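Long-range contacts in hyaluronidase (Streptomyces koganeiensis, PDB 4UFQ), which probably degrades hyaluronan as a hyalurononglucosaminidase, working as a trimer of elongated, all-beta chains: residues G117-A125 and D134-R142; I177-V187 and L195-G206. All coordinates share one frame; numbering follows the deposited sequence. Where two conformers were deposited one is given.

Contact 1: residues G117-A125 and D134-R142; sequences GPTKGNLIA and DFVVKGTGR. With SO4 (sulfate ion), chain Q.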
# COMPACT_ATOMS: atom_id res chain seq x y z
N GLY B 117 -9.85 -17.29 3.87
CA GLY B 117 -8.59 -18.02 3.95
C GLY B 117 -7.52 -17.29 3.16
O GLY B 117 -7.83 -16.47 2.29
N PRO B 118 -6.25 -17.57 3.46
CA PRO B 118 -5.15 -16.81 2.87
C PRO B 118 -5.06 -16.96 1.35
O PRO B 118 -5.29 -18.04 0.80
CB PRO B 118 -3.91 -17.40 3.56
CG PRO B 118 -4.32 -18.76 3.99
CD PRO B 118 -5.77 -18.66 4.33
N THR B 119 -4.71 -15.86 0.68
CA THR B 119 -4.42 -15.93 -0.73
C THR B 119 -3.01 -16.48 -0.93
O THR B 119 -2.15 -16.38 -0.05
CB THR B 119 -4.49 -14.57 -1.43
OG1 THR B 119 -4.24 -14.74 -2.83
CG2 THR B 119 -3.48 -13.57 -0.86
N LYS B 120 -2.78 -17.04 -2.11
CA LYS B 120 -1.44 -17.49 -2.46
C LYS B 120 -0.66 -16.41 -3.20
O LYS B 120 0.54 -16.53 -3.40
CB LYS B 120 -1.52 -18.80 -3.27
CG LYS B 120 -2.05 -19.96 -2.43
CD LYS B 120 -2.35 -21.19 -3.26
CE LYS B 120 -2.84 -22.34 -2.37
NZ LYS B 120 -4.02 -21.95 -1.54
N GLY B 121 -1.34 -15.32 -3.58
CA GLY B 121 -0.68 -14.21 -4.25
C GLY B 121 -0.01 -13.17 -3.36
O GLY B 121 -0.20 -13.14 -2.14
N ASN B 122 0.77 -12.28 -3.98
CA ASN B 122 1.46 -11.22 -3.25
C ASN B 122 0.46 -10.31 -2.58
O ASN B 122 -0.57 -9.97 -3.19
CB ASN B 122 2.31 -10.35 -4.19
CG ASN B 122 3.40 -11.12 -4.88
OD1 ASN B 122 4.10 -11.92 -4.26
ND2 ASN B 122 3.54 -10.88 -6.18
N LEU B 123 0.72 -9.91 -1.35
CA LEU B 123 -0.14 -8.96 -0.67
C LEU B 123 0.11 -7.55 -1.20
O LEU B 123 -0.84 -6.77 -1.40
CB LEU B 123 0.08 -9.03 0.85
CG LEU B 123 0.02 -10.45 1.41
CD1 LEU B 123 0.11 -10.39 2.95
CD2 LEU B 123 -1.24 -11.16 0.97
N ILE B 124 1.37 -7.22 -1.44
CA ILE B 124 1.74 -5.96 -2.09
C ILE B 124 3.00 -6.23 -2.90
O ILE B 124 3.87 -7.00 -2.48
CB ILE B 124 1.93 -4.80 -1.07
CG1 ILE B 124 2.17 -3.48 -1.80
CG2 ILE B 124 3.06 -5.13 -0.08
CD1 ILE B 124 2.05 -2.25 -0.90
N ALA B 125 3.08 -5.64 -4.09
CA ALA B 125 4.26 -5.75 -4.93
C ALA B 125 4.51 -4.41 -5.59
O ALA B 125 3.68 -3.94 -6.38
CB ALA B 125 4.06 -6.81 -5.99
N ASP B 134 11.15 -4.24 -5.85
CA ASP B 134 11.61 -3.19 -4.95
C ASP B 134 11.12 -3.41 -3.51
O ASP B 134 11.91 -3.32 -2.55
CB ASP B 134 11.23 -1.81 -5.48
CG ASP B 134 11.89 -1.51 -6.84
OD1 ASP B 134 13.12 -1.38 -6.89
OD2 ASP B 134 11.17 -1.43 -7.87
N PHE B 135 9.84 -3.73 -3.37
CA PHE B 135 9.25 -4.11 -2.08
C PHE B 135 8.12 -5.08 -2.36
O PHE B 135 7.20 -4.76 -3.13
CB PHE B 135 8.74 -2.89 -1.31
CG PHE B 135 8.10 -3.22 -0.00
CD1 PHE B 135 8.85 -3.69 1.06
CD2 PHE B 135 6.74 -3.05 0.17
CE1 PHE B 135 8.26 -4.00 2.27
CE2 PHE B 135 6.13 -3.35 1.38
CZ PHE B 135 6.89 -3.83 2.43
N VAL B 136 8.19 -6.27 -1.79
CA VAL B 136 7.15 -7.27 -1.99
C VAL B 136 6.88 -8.00 -0.68
O VAL B 136 7.81 -8.31 0.08
CB VAL B 136 7.51 -8.25 -3.12
CG1 VAL B 136 8.75 -9.08 -2.77
CG2 VAL B 136 6.35 -9.17 -3.48
N VAL B 137 5.60 -8.22 -0.40
CA VAL B 137 5.16 -9.06 0.69
C VAL B 137 4.42 -10.21 0.05
O VAL B 137 3.37 -10.01 -0.57
CB VAL B 137 4.28 -8.30 1.73
CG1 VAL B 137 3.94 -9.21 2.90
CG2 VAL B 137 4.95 -7.04 2.24
N LYS B 138 4.99 -11.40 0.13
CA LYS B 138 4.37 -12.59 -0.44
C LYS B 138 3.15 -13.03 0.36
O LYS B 138 2.97 -12.64 1.51
CB LYS B 138 5.40 -13.74 -0.47
CG LYS B 138 6.81 -13.38 -1.03
CD LYS B 138 6.82 -12.90 -2.47
CE LYS B 138 6.52 -13.98 -3.49
NZ LYS B 138 6.32 -13.36 -4.84
N GLY B 139 2.32 -13.86 -0.25
CA GLY B 139 1.21 -14.49 0.45
C GLY B 139 1.63 -15.20 1.75
O GLY B 139 0.87 -15.26 2.71
N THR B 140 2.83 -15.77 1.77
CA THR B 140 3.38 -16.41 2.97
C THR B 140 3.73 -15.42 4.08
O THR B 140 3.94 -15.82 5.23
CB THR B 140 4.70 -17.12 2.63
OG1 THR B 140 5.59 -16.15 2.05
CG2 THR B 140 4.47 -18.28 1.67
N GLY B 141 3.80 -14.14 3.74
CA GLY B 141 4.22 -13.12 4.67
C GLY B 141 5.69 -12.76 4.52
O GLY B 141 6.13 -11.76 5.10
N ARG B 142 6.46 -13.54 3.76
CA ARG B 142 7.89 -13.18 3.61
C ARG B 142 8.02 -11.89 2.79
O ARG B 142 7.22 -11.62 1.88
CB ARG B 142 8.69 -14.31 2.96
CG ARG B 142 8.76 -15.60 3.77
CD ARG B 142 9.79 -16.53 3.21
NE ARG B 142 9.75 -17.83 3.87
CZ ARG B 142 10.48 -18.86 3.49
NH1 ARG B 142 11.38 -18.70 2.53
NH2 ARG B 142 10.36 -20.02 4.13
S SO4 Q . 4.72 -13.12 -8.90
O1 SO4 Q . 3.26 -12.99 -8.80
O2 SO4 Q . 5.08 -14.53 -9.09
O3 SO4 Q . 5.39 -12.55 -7.73
O4 SO4 Q . 5.17 -12.40 -10.10
O HOH W 1 2.79 -14.91 -2.96

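Contact 2: residues I177-V187 and L195-G206; sequences IGNAATVPTSV and LYASGGALLWRG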
# COMPACT_ATOMS: atom_id res chain seq x y z
N ILE B 177 18.29 -9.08 19.40
CA ILE B 177 18.20 -10.39 18.78
C ILE B 177 17.72 -11.35 19.86
O ILE B 177 18.42 -11.57 20.85
CB ILE B 177 19.56 -10.85 18.22
CG1 ILE B 177 20.08 -9.84 17.20
CG2 ILE B 177 19.41 -12.25 17.60
CD1 ILE B 177 21.50 -10.12 16.73
N GLY B 178 16.51 -11.92 19.71
CA GLY B 178 15.98 -12.85 20.68
C GLY B 178 16.67 -14.19 20.53
O GLY B 178 17.30 -14.45 19.50
N ASN B 179 16.57 -15.06 21.54
CA ASN B 179 17.17 -16.39 21.40
C ASN B 179 16.51 -17.14 20.24
O ASN B 179 15.28 -17.14 20.10
CB ASN B 179 17.00 -17.22 22.65
CG ASN B 179 17.83 -16.74 23.85
OD1 ASN B 179 18.98 -16.31 23.70
ND2 ASN B 179 17.24 -16.78 25.03
N ALA B 180 17.32 -17.80 19.41
CA ALA B 180 16.79 -18.61 18.33
C ALA B 180 16.11 -19.85 18.89
O ALA B 180 16.64 -20.55 19.76
CB ALA B 180 17.89 -19.02 17.39
N ALA B 181 14.90 -20.14 18.41
CA ALA B 181 14.18 -21.33 18.86
C ALA B 181 14.85 -22.59 18.34
O ALA B 181 14.84 -23.63 19.01
CB ALA B 181 12.73 -21.27 18.43
N THR B 182 15.45 -22.48 17.16
CA THR B 182 16.23 -23.59 16.63
C THR B 182 17.60 -23.08 16.20
O THR B 182 17.73 -22.09 15.51
CB THR B 182 15.51 -24.32 15.48
OG1 THR B 182 14.98 -23.36 14.56
CG2 THR B 182 14.38 -25.17 16.05
N VAL B 183 18.62 -23.79 16.66
CA VAL B 183 20.00 -23.41 16.36
C VAL B 183 20.26 -23.62 14.86
O VAL B 183 20.01 -24.68 14.34
CB VAL B 183 20.96 -24.28 17.22
CG1 VAL B 183 22.38 -24.08 16.81
CG2 VAL B 183 20.77 -23.95 18.72
N PRO B 184 20.80 -22.59 14.18
CA PRO B 184 21.14 -22.79 12.76
C PRO B 184 22.11 -23.94 12.50
O PRO B 184 23.02 -24.16 13.31
CB PRO B 184 21.81 -21.48 12.38
CG PRO B 184 21.13 -20.46 13.26
CD PRO B 184 20.98 -21.19 14.58
N THR B 185 21.94 -24.64 11.38
CA THR B 185 22.87 -25.70 10.96
C THR B 185 23.38 -25.46 9.55
O THR B 185 24.03 -26.33 8.96
CB THR B 185 22.19 -27.07 11.00
OG1 THR B 185 21.06 -27.07 10.14
CG2 THR B 185 21.73 -27.43 12.43
N SER B 186 23.06 -24.30 8.99
CA SER B 186 23.40 -23.94 7.63
C SER B 186 23.42 -22.42 7.49
O SER B 186 22.99 -21.68 8.41
CB SER B 186 22.36 -24.55 6.66
OG SER B 186 21.06 -24.08 7.01
N VAL B 187 23.91 -21.96 6.34
CA VAL B 187 23.95 -20.53 6.01
C VAL B 187 23.30 -20.28 4.65
O VAL B 187 22.92 -21.22 3.96
CB VAL B 187 25.41 -19.94 6.07
CG1 VAL B 187 26.06 -20.30 7.41
CG2 VAL B 187 26.26 -20.36 4.94
N LEU B 195 24.14 -15.17 12.26
CA LEU B 195 24.32 -14.52 13.54
C LEU B 195 23.08 -14.82 14.35
O LEU B 195 21.96 -14.65 13.85
CB LEU B 195 24.47 -13.01 13.35
CG LEU B 195 24.80 -12.16 14.58
CD1 LEU B 195 26.21 -12.44 15.11
CD2 LEU B 195 24.64 -10.67 14.26
N TYR B 196 23.22 -15.34 15.56
CA TYR B 196 22.06 -15.67 16.37
C TYR B 196 22.37 -15.59 17.83
O TYR B 196 23.54 -15.62 18.22
CB TYR B 196 21.52 -17.07 16.00
CG TYR B 196 22.47 -18.23 16.22
CD1 TYR B 196 23.49 -18.50 15.31
CD2 TYR B 196 22.36 -19.04 17.32
CE1 TYR B 196 24.36 -19.57 15.49
CE2 TYR B 196 23.21 -20.12 17.51
CZ TYR B 196 24.22 -20.36 16.60
OH TYR B 196 25.07 -21.42 16.78
N ALA B 197 21.32 -15.46 18.63
CA ALA B 197 21.43 -15.54 20.07
C ALA B 197 21.04 -16.92 20.57
O ALA B 197 20.14 -17.58 20.03
CB ALA B 197 20.60 -14.43 20.77
N SER B 198 21.77 -17.37 21.60
CA SER B 198 21.55 -18.68 22.18
C SER B 198 21.87 -18.58 23.66
O SER B 198 23.00 -18.23 24.05
CB SER B 198 22.45 -19.68 21.48
OG SER B 198 22.10 -21.00 21.88
N GLY B 199 20.88 -18.84 24.50
CA GLY B 199 21.05 -18.73 25.94
C GLY B 199 21.50 -17.35 26.38
O GLY B 199 22.19 -17.24 27.39
N GLY B 200 21.14 -16.31 25.63
CA GLY B 200 21.51 -14.94 25.97
C GLY B 200 22.86 -14.49 25.40
O GLY B 200 23.21 -13.31 25.50
N ALA B 201 23.61 -15.42 24.84
CA ALA B 201 24.93 -15.15 24.22
C ALA B 201 24.76 -14.87 22.74
O ALA B 201 23.74 -15.27 22.14
CB ALA B 201 25.83 -16.34 24.43
N LEU B 202 25.75 -14.22 22.13
CA LEU B 202 25.76 -13.93 20.70
C LEU B 202 26.73 -14.89 20.01
O LEU B 202 27.89 -15.03 20.45
CB LEU B 202 26.17 -12.47 20.48
CG LEU B 202 26.15 -12.01 19.02
CD1 LEU B 202 24.73 -11.96 18.47
CD2 LEU B 202 26.84 -10.63 18.92
N LEU B 203 26.26 -15.58 18.96
CA LEU B 203 27.02 -16.61 18.26
C LEU B 203 27.06 -16.34 16.77
O LEU B 203 26.12 -15.74 16.23
CB LEU B 203 26.41 -18.00 18.49
CG LEU B 203 26.68 -18.70 19.83
CD1 LEU B 203 26.00 -18.02 20.98
CD2 LEU B 203 26.26 -20.17 19.79
N TRP B 204 28.10 -16.82 16.09
CA TRP B 204 28.18 -16.82 14.63
C TRP B 204 28.53 -18.20 14.15
O TRP B 204 29.49 -18.84 14.62
CB TRP B 204 29.31 -15.90 14.15
CG TRP B 204 29.64 -15.85 12.66
CD1 TRP B 204 30.74 -16.38 12.04
CD2 TRP B 204 28.92 -15.13 11.64
NE1 TRP B 204 30.74 -16.05 10.72
CE2 TRP B 204 29.64 -15.28 10.44
CE3 TRP B 204 27.74 -14.40 11.63
CZ2 TRP B 204 29.23 -14.69 9.25
CZ3 TRP B 204 27.33 -13.82 10.46
CH2 TRP B 204 28.05 -13.99 9.28
N ARG B 205 27.74 -18.69 13.19
CA ARG B 205 28.08 -19.85 12.38
C ARG B 205 28.61 -19.36 11.04
O ARG B 205 27.88 -18.68 10.31
CB ARG B 205 26.86 -20.75 12.20
CG ARG B 205 27.06 -21.81 11.10
CD ARG B 205 25.87 -22.74 10.94
NE ARG B 205 25.97 -23.83 11.88
CZ ARG B 205 26.61 -24.98 11.66
NH1 ARG B 205 27.21 -25.22 10.51
NH2 ARG B 205 26.65 -25.90 12.62
N GLY B 206 29.85 -19.67 10.72
CA GLY B 206 30.43 -19.30 9.45
C GLY B 206 30.17 -20.30 8.34
O GLY B 206 29.70 -21.43 8.57
O HOH W 2 18.66 -15.56 17.32
O HOH W 3 19.41 -20.56 19.90
O HOH W 4 25.10 -23.15 14.54

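Contact 1: residues G117-A125 and D134-R142
A classic beta bulge marks the end of the antiparallel hairpin of strands 124-127 and 132-137: Leu123 and Ile124 both face Val137. Two backbone bonds define it. Leu123 N gives to Val137 O at 2.8 Å, and Val137 N gives to Ile124 O at 3.0 Å. One residue on, Ala125 and Val136 form a non-hydrogen-bonded pair, where Val136 CA makes a CA-H...O contact with Ile124 O.

Beyond the bulge, Asn122 and Lys138 run alongside each other. The lysine chain folds back at chi2 (-61°) and chi3 (-71°), which brings NZ to Asn122 OD1 at 2.7 Å, in the carbonyl plane on a lone pair. The other amide branch, ND2, donates to sulfate O3 at 2.9 Å with a nearly straight N-H...O angle of 170°, and ND2 also bonds Gln108 of the second subunit; the ion, probably from the crystallisation liquor, is also bound by Arg127. A water donates to Lys120 O and accepts from Gly139 N, the second residue of the type I turn 138-141, its oxygen 2.9 Å from that N.

On the sheet face turned away from Ala125 and Val136, Ile124 CG2 meets Val137 CG2 at 3.6 Å and the Phe135 ring obliquely. That ring packs edge-to-face with Phe135 of both other subunits and on Ile143 of strand 143-145, while Ile124 and Ala125 pair in parallel with a strand of the second subunit, continuing the sheet across the interface.

Contact 2: residues I177-V187 and L195-G206
Tyr196 holds CG between its backbone N and carbonyl carbon (chi1 61°), which presents one ring face to Pro184; Arg205, extended until it bends at chi3 (-85°), brings NE to the same proline's carbonyl. Pro184 CD sits 3.5 Å from the Tyr196 ring centroid and 4° off the normal, a CH-pi contact over the centre, while Leu203 CB lies over the opposite face, toward the rim. Arg205 NE reaches Pro184 O only weakly, at 3.3 Å and with a bent geometry. A water bridges the same groups: it donates to Pro184 O at 2.6 Å, accepts from Arg205 NE at the guanidinium edge and is bonded to Tyr196 OH.

At the other end, Asn179 OD1 accepts from Gly200 N at 2.9 Å, pinning the type I' turn 198-201, and Ala180 N donates almost straight to Ala197 O. At the strand end of the loop, Ile177 CD1 meets Leu195 CD2 at 4.0 Å and Leu202 CD1 at 4.1 Å, crossing both side chains at about a right angle.

The loop after strand 175-177 thus lies against the hairpin of strands 193-198 and 201-206, whose second strand also pairs with strand 211-215. Ile177 packs on Val171 of the second subunit and Trp204 of the third.

How the contacts relate
Contact 1 closes before contact 2 opens, so the two follow in series along the chain. Their centres lie about 27 Å apart and their nearest atoms about 12 Å, without touching. They share no sheet within the chain: contact 1 belongs to the mixed sheet containing strands 124-127 and 132-137, whereas contact 2 lays the loop after strand 175-177 against the three-stranded antiparallel sheet of 193-198, 201-206 and 211-215. The centre of contact 1 lies about 9 Å from the chain centre, that of contact 2 about 33 Å, near the C-terminal end. Both meet the second and third subunits, and strand pairing crosses a subunit interface at each, evidence that the elongated trimer is knitted together at two separate levels.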